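Local atomic coordinates of vitamin B12-binding protein (PDB entry 5YSC), a protein that binds vitamin B12 in the periplasm and probably delivers it to the BtuC subunits of the BtuCDF ABC transporter for import. Residues Val44-Tyr49 / Leu59-Asn64; Phe158-Glu163 / His222-Trp227. All coordinates share one frame; numbering follows the deposited sequence.

Overall arrangement
From the N terminus, the chain first builds a lobe around the parallel sheet of strands 43-45, 23-25, 80-83 and 103-105. Contact 1 lies there: it closes a short loop with nine residues between its segments, and lays 59-64 beside the outermost strand 43-45 and the residues after it. The long helix 128-148 then leads to the second lobe, where contact 2 closes a much longer loop, joining the end of strand 155-159 to the turn after helix 215-220. The two loops follow in series, neither nesting nor crossing. Their centres are about 31 Å apart, one in each lobe; residues of contact 1 line the cyanocobalamin pocket, and Leu161, in the first segment of contact 2, also touches the ligand.

Contact 1: Val44-Tyr49 / Leu59-Asn64; sequences VAVSEY and LERVAN. With SO4 (sulfate ion), chain C.
Leu59 meets Val46 methyl against methyl, its CD1 lying 3.9 Å from Val46 CG1, with the two side chains crossing at about a right angle. Glu60 brings the backbones together: its carbonyl O accepts from Val46 N at 2.9 Å, while a water joins its N to Val44 O. Its CG packs on that same Val44 carbonyl, and its carboxylate continues to a salt bridge with Lys72. Arg61 is bridged to Val46 in the parallel sense, so 59-64 runs beside the outermost strand 43-45 and its continuation, along one margin of the parallel sheet of this periplasmic-binding-protein lobe.

The Arg61 chain bends at chi2 (86°), which brings CD against sulfate O4. Its guanidinium lies with Ser47 O over the centre of one face, 3.7 Å above the plane. NH1 donates to the carbonyl of Leu59 and to Ala56 O, and NH2 also reaches Ser50 O. Arg61 NE donates to O4 of the sulfate, probably from the crystallisation liquor, at 2.6 Å. Arg61 NH2 and Tyr49 N both donate to its O1.

Val62 N returns a bond to Val46 O, and its CG1 packs 3.8 Å from Ala45 CB. Ala63 O accepts from Glu48 N, the last backbone bond of the pairing. Asn64 ND2 donates to Glu48 OE2 at 3.1 Å, meeting it from above a carboxylate plane turned 75° from the amide. The other end of the amide, Asn64 OD1, takes the backbone N of Gln66 and Thr67, while Glu48 OE1 makes a weak hydrogen bond to cyanocobalamin.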
ATOM      1  N   VAL A  44       1.443 -20.295  -7.317  1.00 16.89           N
ATOM      2  CA  VAL A  44       1.769 -21.493  -6.557  1.00 18.19           C
ATOM      3  C   VAL A  44       2.328 -21.160  -5.180  1.00 18.45           C
ATOM      4  O   VAL A  44       2.523 -22.077  -4.374  1.00 20.65           O
ATOM      5  CB  VAL A  44       2.740 -22.423  -7.327  1.00 19.49           C
ATOM      6  CG1 VAL A  44       2.142 -22.871  -8.646  1.00 20.34           C
ATOM      7  CG2 VAL A  44       4.074 -21.738  -7.580  1.00 20.97           C
ATOM      8  N   ALA A  45       2.595 -19.883  -4.885  1.00 16.84           N
ATOM      9  CA  ALA A  45       2.920 -19.455  -3.531  1.00 14.23           C
ATOM     10  C   ALA A  45       2.820 -17.940  -3.458  1.00 12.47           C
ATOM     11  O   ALA A  45       2.941 -17.240  -4.478  1.00 13.46           O
ATOM     12  CB  ALA A  45       4.323 -19.900  -3.086  1.00 17.59           C
ATOM     13  N   VAL A  46       2.605 -17.452  -2.241  1.00 16.48           N
ATOM     14  CA  VAL A  46       2.415 -16.033  -1.970  1.00 15.00           C
ATOM     15  C   VAL A  46       3.104 -15.712  -0.645  1.00 16.79           C
ATOM     16  O   VAL A  46       3.818 -16.545  -0.077  1.00 18.32           O
ATOM     17  CB  VAL A  46       0.919 -15.654  -1.946  1.00 15.77           C
ATOM     18  CG1 VAL A  46       0.277 -15.891  -3.319  1.00 14.62           C
ATOM     19  CG2 VAL A  46       0.203 -16.372  -0.818  1.00 17.12           C
ATOM     20  N   SER A  47       2.910 -14.496  -0.153  1.00 11.91           N
ATOM     21  CA  SER A  47       3.462 -14.026   1.102  1.00 12.85           C
ATOM     22  C   SER A  47       2.473 -14.202   2.246  1.00 16.23           C
ATOM     23  O   SER A  47       1.278 -14.383   2.037  1.00 14.22           O
ATOM     24  CB  SER A  47       3.833 -12.559   0.986  1.00 13.68           C
ATOM     25  OG  SER A  47       2.680 -11.746   1.064  1.00 12.19           O
ATOM     26  N   GLU A  48       3.002 -14.157   3.468  1.00 15.68           N
ATOM     27  CA  GLU A  48       2.162 -13.923   4.631  1.00 16.64           C
ATOM     28  C   GLU A  48       1.397 -12.626   4.404  1.00 17.70           C
ATOM     29  O   GLU A  48       1.890 -11.699   3.758  1.00 15.63           O
ATOM     30  CB  GLU A  48       3.006 -13.842   5.918  1.00 17.65           C
ATOM     31  CG  GLU A  48       3.528 -15.203   6.402  1.00 20.51           C
ATOM     32  CD  GLU A  48       4.410 -15.139   7.666  1.00 27.99           C
ATOM     33  OE1 GLU A  48       4.170 -14.330   8.583  1.00 25.58           O
ATOM     34  OE2 GLU A  48       5.385 -15.919   7.721  1.00 32.65           O
ATOM     35  N   TYR A  49       0.163 -12.592   4.882  1.00 19.51           N
ATOM     36  CA  TYR A  49      -0.764 -11.498   4.658  1.00 17.10           C
ATOM     37  C   TYR A  49      -1.252 -11.366   3.223  1.00 15.30           C
ATOM     38  O   TYR A  49      -1.950 -10.400   2.925  1.00 15.53           O
ATOM     39  CB  TYR A  49      -0.179 -10.172   5.117  1.00 16.90           C
ATOM     40  CG  TYR A  49      -0.362 -10.002   6.587  1.00 19.27           C
ATOM     41  CD1 TYR A  49       0.527 -10.562   7.455  1.00 22.70           C
ATOM     42  CD2 TYR A  49      -1.438  -9.323   7.091  1.00 23.00           C
ATOM     43  CE1 TYR A  49       0.373 -10.435   8.827  1.00 23.88           C
ATOM     44  CE2 TYR A  49      -1.619  -9.175   8.453  1.00 26.03           C
ATOM     45  CZ  TYR A  49      -0.702  -9.735   9.313  1.00 29.18           C
ATOM     46  OH  TYR A  49      -0.869  -9.593  10.664  1.00 37.06           O
ATOM     47  N   LEU A  59      -3.041 -20.716  -0.490  1.00 23.82           N
ATOM     48  CA  LEU A  59      -1.766 -20.991  -1.083  1.00 23.86           C
ATOM     49  C   LEU A  59      -0.616 -21.003  -0.132  1.00 24.23           C
ATOM     50  O   LEU A  59      -0.646 -20.373   0.835  1.00 23.38           O
ATOM     51  CB  LEU A  59      -1.498 -20.003  -2.157  1.00 23.88           C
ATOM     52  CG  LEU A  59      -2.526 -19.827  -3.259  1.00 22.29           C
ATOM     53  CD1 LEU A  59      -2.313 -18.635  -4.174  1.00 19.62           C
ATOM     54  CD2 LEU A  59      -2.580 -21.086  -4.052  1.00 28.03           C
ATOM     55  N   GLU A  60       0.442 -21.747  -0.434  1.00 23.87           N
ATOM     56  CA  GLU A  60       1.491 -21.768   0.567  1.00 23.57           C
ATOM     57  C   GLU A  60       2.257 -20.443   0.583  1.00 21.75           C
ATOM     58  O   GLU A  60       2.256 -19.677  -0.385  1.00 19.69           O
ATOM     59  CB  GLU A  60       2.430 -22.968   0.396  1.00 34.73           C
ATOM     60  CG  GLU A  60       3.149 -23.127  -0.884  1.00 38.97           C
ATOM     61  CD  GLU A  60       4.038 -24.373  -0.856  1.00 45.72           C
ATOM     62  OE1 GLU A  60       4.364 -24.880   0.246  1.00 44.45           O
ATOM     63  OE2 GLU A  60       4.392 -24.862  -1.938  1.00 52.05           O
ATOM     64  N   ARG A  61       2.850 -20.153   1.737  1.00 22.32           N
ATOM     65  CA  ARG A  61       3.565 -18.911   1.999  1.00 23.41           C
ATOM     66  C   ARG A  61       5.070 -19.119   1.862  1.00 23.87           C
ATOM     67  O   ARG A  61       5.609 -20.123   2.336  1.00 25.28           O
ATOM     68  CB  ARG A  61       3.243 -18.416   3.396  1.00 18.36           C
ATOM     69  CG  ARG A  61       1.982 -17.610   3.460  1.00 16.86           C
ATOM     70  CD  ARG A  61       0.703 -18.392   3.628  1.00 17.98           C
ATOM     71  NE  ARG A  61      -0.356 -17.387   3.773  1.00 19.39           N
ATOM     72  CZ  ARG A  61      -1.269 -17.075   2.858  1.00 20.87           C
ATOM     73  NH1 ARG A  61      -1.395 -17.766   1.728  1.00 18.96           N
ATOM     74  NH2 ARG A  61      -2.101 -16.087   3.116  1.00 19.35           N
ATOM     75  N   VAL A  62       5.744 -18.172   1.214  1.00 20.17           N
ATOM     76  CA  VAL A  62       7.198 -18.269   1.082  1.00 20.86           C
ATOM     77  C   VAL A  62       7.873 -16.964   1.461  1.00 20.65           C
ATOM     78  O   VAL A  62       9.052 -16.765   1.167  1.00 20.62           O
ATOM     79  CB  VAL A  62       7.609 -18.688  -0.336  1.00 22.39           C
ATOM     80  CG1 VAL A  62       7.202 -20.153  -0.592  1.00 23.88           C
ATOM     81  CG2 VAL A  62       7.025 -17.762  -1.388  1.00 18.02           C
ATOM     82  N   ALA A  63       7.158 -16.052   2.101  1.00 19.85           N
ATOM     83  CA  ALA A  63       7.788 -14.775   2.415  1.00 21.40           C
ATOM     84  C   ALA A  63       7.028 -14.069   3.527  1.00 22.57           C
ATOM     85  O   ALA A  63       5.808 -14.192   3.649  1.00 22.02           O
ATOM     86  CB  ALA A  63       7.875 -13.863   1.194  1.00 20.11           C
ATOM     87  N   ASN A  64       7.775 -13.316   4.326  1.00 20.97           N
ATOM     88  CA  ASN A  64       7.211 -12.446   5.346  1.00 21.23           C
ATOM     89  C   ASN A  64       8.129 -11.244   5.461  1.00 25.70           C
ATOM     90  O   ASN A  64       9.025 -11.053   4.636  1.00 23.38           O
ATOM     91  CB  ASN A  64       7.040 -13.164   6.686  1.00 22.87           C
ATOM     92  CG  ASN A  64       8.335 -13.714   7.215  1.00 31.46           C
ATOM     93  OD1 ASN A  64       9.375 -13.058   7.184  1.00 30.07           O
ATOM     94  ND2 ASN A  64       8.274 -14.939   7.709  1.00 34.35           N
TER
HETATM   95  S   SO4 C 402      -0.699 -15.661   6.687  1.00 51.59           S
HETATM   96  O1  SO4 C 402      -1.496 -15.048   5.610  1.00 36.29           O
HETATM   97  O2  SO4 C 402      -1.569 -16.439   7.571  1.00 62.11           O
HETATM   98  O3  SO4 C 402      -0.069 -14.589   7.456  1.00 54.97           O
HETATM   99  O4  SO4 C 402       0.308 -16.579   6.153  1.00 57.24           O
HETATM  100  O   HOH W   1       0.333 -23.015  -2.893  1.00 31.89           O
HETATM  101  O   HOH W   2       2.452 -24.797  -4.649  1.00 34.55           O

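Contact 2: Phe158-Glu163 / His222-Trp227; sequences FYQLSE and HMWRAW
Trp224 points its indole NE1 at Gln160 OE1, forming a nearly straight hydrogen bond of 2.9 Å. The acceptor sits in the plane of the indole, at its edge, although the amide plane is turned 53° from that of the ring. Gln160 has CG anti to its backbone N (chi1 -158°) and an extended chain beyond, which carries the amide across to the turn of 222-227. The other half of the amide is used too: Gln160 NE2 makes a weak hydrogen bond to Met223 SD, 3.0 Å away, so neighbouring residues of the turn grip both ends of the group.

Met223 CG stands between its backbone N and carbonyl carbon, and this puts it over one face of the Trp224 indole, offset toward the rim. On its other flank comes Glu163, whose chain slides past Met223 in the opposite direction, Glu163 CG lying 3.5 Å from Met223 SD. Glu163 OE2 accepts from Met223 N at 2.9 Å, the donor sitting above the carboxylate plane. Beyond the bond to Gln160, Trp224 CZ2 lies 3.7 Å from Phe158 CE2, the two ring planes nearly perpendicular (86°).

The turn is a type I beta turn from His222 to Arg225 and is braced from within: His222 ND1 accepts from Trp224 N at 3.0 Å, and Arg225 NE bonds His222 O on a lone pair. Val203 and Ile211 pack on both Phe158 and Trp224. The contact thus joins the loop after strand 155-159 to the segment beyond helix 215-220, which follows the adjacent parallel strand 210-213, within one alpha/beta lobe of the periplasmic-binding-protein fold; Leu161 of that loop touches cyanocobalamin.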
ATOM      1  N   PHE A 158      -1.196  13.892   9.858  1.00 17.88           N
ATOM      2  CA  PHE A 158      -0.336  12.883  10.439  1.00 18.53           C
ATOM      3  C   PHE A 158      -0.972  11.525  10.186  1.00 16.62           C
ATOM      4  O   PHE A 158      -2.150  11.345  10.505  1.00 16.86           O
ATOM      5  CB  PHE A 158      -0.211  13.167  11.927  1.00 19.99           C
ATOM      6  CG  PHE A 158       0.493  12.102  12.694  1.00 21.14           C
ATOM      7  CD1 PHE A 158       1.720  11.614  12.266  1.00 22.17           C
ATOM      8  CD2 PHE A 158      -0.060  11.587  13.857  1.00 18.68           C
ATOM      9  CE1 PHE A 158       2.383  10.642  12.993  1.00 21.18           C
ATOM     10  CE2 PHE A 158       0.580  10.598  14.559  1.00 23.52           C
ATOM     11  CZ  PHE A 158       1.806  10.118  14.119  1.00 21.77           C
ATOM     12  N   TYR A 159      -0.216  10.571   9.613  1.00 17.23           N
ATOM     13  CA  TYR A 159      -0.689   9.188   9.474  1.00 16.21           C
ATOM     14  C   TYR A 159       0.184   8.238  10.265  1.00 18.53           C
ATOM     15  O   TYR A 159       1.365   8.041   9.937  1.00 18.98           O
ATOM     16  CB  TYR A 159      -0.733   8.736   8.010  1.00 15.91           C
ATOM     17  CG  TYR A 159      -1.141   7.270   7.867  1.00 16.34           C
ATOM     18  CD1 TYR A 159      -2.228   6.759   8.555  1.00 15.71           C
ATOM     19  CD2 TYR A 159      -0.421   6.413   7.069  1.00 16.08           C
ATOM     20  CE1 TYR A 159      -2.594   5.430   8.442  1.00 15.54           C
ATOM     21  CE2 TYR A 159      -0.775   5.082   6.924  1.00 14.72           C
ATOM     22  CZ  TYR A 159      -1.849   4.594   7.623  1.00 17.57           C
ATOM     23  OH  TYR A 159      -2.196   3.271   7.494  1.00 18.18           O
ATOM     24  N   GLN A 160      -0.432   7.640  11.270  1.00 19.86           N
ATOM     25  CA  GLN A 160       0.169   6.695  12.187  1.00 25.87           C
ATOM     26  C   GLN A 160       0.021   5.247  11.695  1.00 22.82           C
ATOM     27  O   GLN A 160      -1.097   4.764  11.509  1.00 21.58           O
ATOM     28  CB  GLN A 160      -0.567   6.883  13.516  1.00 30.77           C
ATOM     29  CG  GLN A 160       0.151   6.442  14.677  1.00 33.55           C
ATOM     30  CD  GLN A 160      -0.533   6.911  15.924  1.00 31.39           C
ATOM     31  OE1 GLN A 160      -1.604   7.559  15.888  1.00 29.90           O
ATOM     32  NE2 GLN A 160       0.086   6.615  17.042  1.00 36.99           N
ATOM     33  N   LEU A 161       1.141   4.541  11.539  1.00 22.09           N
ATOM     34  CA  LEU A 161       1.110   3.109  11.250  1.00 20.54           C
ATOM     35  C   LEU A 161       0.952   2.243  12.499  1.00 25.04           C
ATOM     36  O   LEU A 161       0.526   1.084  12.396  1.00 22.70           O
ATOM     37  CB  LEU A 161       2.395   2.697  10.533  1.00 22.91           C
ATOM     38  CG  LEU A 161       2.598   3.230   9.131  1.00 24.56           C
ATOM     39  CD1 LEU A 161       3.938   2.749   8.653  1.00 27.71           C
ATOM     40  CD2 LEU A 161       1.508   2.715   8.172  1.00 20.17           C
ATOM     41  N   SER A 162       1.303   2.770  13.666  1.00 26.04           N
ATOM     42  CA  SER A 162       1.182   2.060  14.930  1.00 28.57           C
ATOM     43  C   SER A 162       1.138   3.100  16.038  1.00 30.51           C
ATOM     44  O   SER A 162       1.568   4.237  15.853  1.00 29.15           O
ATOM     45  CB  SER A 162       2.340   1.088  15.148  1.00 29.38           C
ATOM     46  OG  SER A 162       3.586   1.693  14.827  1.00 30.00           O
ATOM     47  N   GLU A 163       0.592   2.703  17.187  1.00 33.34           N
ATOM     48  CA  GLU A 163       0.637   3.572  18.366  1.00 33.85           C
ATOM     49  C   GLU A 163       1.892   3.311  19.204  1.00 34.38           C
ATOM     50  O   GLU A 163       2.463   4.266  19.759  1.00 34.84           O
ATOM     51  CB  GLU A 163      -0.650   3.414  19.202  1.00 35.58           C
ATOM     52  CG  GLU A 163      -1.834   4.301  18.710  1.00 35.94           C
ATOM     53  CD  GLU A 163      -3.082   4.264  19.595  1.00 36.95           C
ATOM     54  OE1 GLU A 163      -3.190   3.390  20.481  1.00 38.51           O
ATOM     55  OE2 GLU A 163      -3.980   5.113  19.384  1.00 33.22           O
ATOM     56  N   HIS A 222      -8.256   5.978  21.222  1.00 31.85           N
ATOM     57  CA  HIS A 222      -6.980   6.290  20.604  1.00 34.36           C
ATOM     58  C   HIS A 222      -6.139   7.165  21.531  1.00 34.57           C
ATOM     59  O   HIS A 222      -6.641   7.836  22.445  1.00 33.38           O
ATOM     60  CB  HIS A 222      -7.160   6.955  19.238  1.00 30.59           C
ATOM     61  CG  HIS A 222      -7.766   8.317  19.295  1.00 27.36           C
ATOM     62  ND1 HIS A 222      -7.038   9.442  19.614  1.00 25.59           N
ATOM     63  CD2 HIS A 222      -9.024   8.742  19.036  1.00 27.68           C
ATOM     64  CE1 HIS A 222      -7.826  10.499  19.565  1.00 27.50           C
ATOM     65  NE2 HIS A 222      -9.037  10.102  19.214  1.00 28.40           N
ATOM     66  N   MET A 223      -4.834   7.133  21.286  1.00 30.05           N
ATOM     67  CA  MET A 223      -3.889   7.695  22.233  1.00 29.85           C
ATOM     68  C   MET A 223      -3.948   9.213  22.299  1.00 31.73           C
ATOM     69  O   MET A 223      -3.376   9.795  23.233  1.00 31.23           O
ATOM     70  CB  MET A 223      -2.473   7.263  21.866  1.00 30.20           C
ATOM     71  CG  MET A 223      -2.046   7.733  20.473  1.00 33.59           C
ATOM     72  SD  MET A 223      -0.384   7.198  19.985  1.00 30.93           S
ATOM     73  CE  MET A 223       0.580   8.076  21.222  1.00 33.57           C
ATOM     74  N   TRP A 224      -4.620   9.868  21.356  1.00 28.85           N
ATOM     75  CA  TRP A 224      -4.570  11.324  21.283  1.00 29.86           C
ATOM     76  C   TRP A 224      -5.721  11.983  22.036  1.00 28.36           C
ATOM     77  O   TRP A 224      -5.745  13.213  22.131  1.00 30.07           O
ATOM     78  CB  TRP A 224      -4.538  11.778  19.812  1.00 26.52           C
ATOM     79  CG  TRP A 224      -3.399  11.130  19.057  1.00 27.43           C
ATOM     80  CD1 TRP A 224      -3.487  10.132  18.121  1.00 27.14           C
ATOM     81  CD2 TRP A 224      -1.993  11.399  19.221  1.00 27.35           C
ATOM     82  NE1 TRP A 224      -2.229   9.778  17.685  1.00 28.69           N
ATOM     83  CE2 TRP A 224      -1.298  10.530  18.351  1.00 26.40           C
ATOM     84  CE3 TRP A 224      -1.262  12.278  20.016  1.00 31.43           C
ATOM     85  CZ2 TRP A 224       0.086  10.542  18.236  1.00 26.95           C
ATOM     86  CZ3 TRP A 224       0.131  12.280  19.901  1.00 34.64           C
ATOM     87  CH2 TRP A 224       0.780  11.412  19.022  1.00 29.69           C
ATOM     88  N   ARG A 225      -6.650  11.195  22.591  1.00 25.33           N
ATOM     89  CA  ARG A 225      -7.704  11.769  23.428  1.00 26.89           C
ATOM     90  C   ARG A 225      -7.112  12.451  24.653  1.00 29.92           C
ATOM     91  O   ARG A 225      -7.525  13.555  25.028  1.00 31.30           O
ATOM     92  CB  ARG A 225      -8.674  10.678  23.858  1.00 26.98           C
ATOM     93  CG  ARG A 225      -9.421  10.020  22.723  1.00 24.83           C
ATOM     94  CD  ARG A 225     -10.102   8.762  23.192  1.00 26.84           C
ATOM     95  NE  ARG A 225      -9.156   7.909  23.904  1.00 30.37           N
ATOM     96  CZ  ARG A 225      -9.424   7.236  25.021  1.00 32.51           C
ATOM     97  NH1 ARG A 225     -10.634   7.308  25.576  1.00 33.50           N
ATOM     98  NH2 ARG A 225      -8.481   6.489  25.590  1.00 32.93           N
ATOM     99  N   ALA A 226      -6.149  11.794  25.292  1.00 28.12           N
ATOM    100  CA  ALA A 226      -5.424  12.404  26.405  1.00 31.33           C
ATOM    101  C   ALA A 226      -4.825  13.771  26.061  1.00 31.85           C
ATOM    102  O   ALA A 226      -4.519  14.549  26.976  1.00 34.70           O
ATOM    103  CB  ALA A 226      -4.325  11.450  26.878  1.00 32.54           C
ATOM    104  N   TRP A 227      -4.684  14.100  24.776  1.00 32.06           N
ATOM    105  CA  TRP A 227      -3.983  15.295  24.330  1.00 31.97           C
ATOM    106  C   TRP A 227      -4.925  16.286  23.664  1.00 32.79           C
ATOM    107  O   TRP A 227      -4.503  17.081  22.821  1.00 32.56           O
ATOM    108  CB  TRP A 227      -2.843  14.910  23.383  1.00 32.56           C
ATOM    109  CG  TRP A 227      -1.908  13.994  24.048  1.00 32.14           C
ATOM    110  CD1 TRP A 227      -1.908  12.634  23.994  1.00 33.88           C
ATOM    111  CD2 TRP A 227      -0.848  14.362  24.928  1.00 34.54           C
ATOM    112  NE1 TRP A 227      -0.905  12.135  24.769  1.00 36.47           N
ATOM    113  CE2 TRP A 227      -0.229  13.179  25.350  1.00 36.71           C
ATOM    114  CE3 TRP A 227      -0.356  15.583  25.388  1.00 36.91           C
ATOM    115  CZ2 TRP A 227       0.863  13.177  26.220  1.00 42.14           C
ATOM    116  CZ3 TRP A 227       0.732  15.579  26.241  1.00 42.46           C
ATOM    117  CH2 TRP A 227       1.326  14.382  26.650  1.00 43.90           C
TER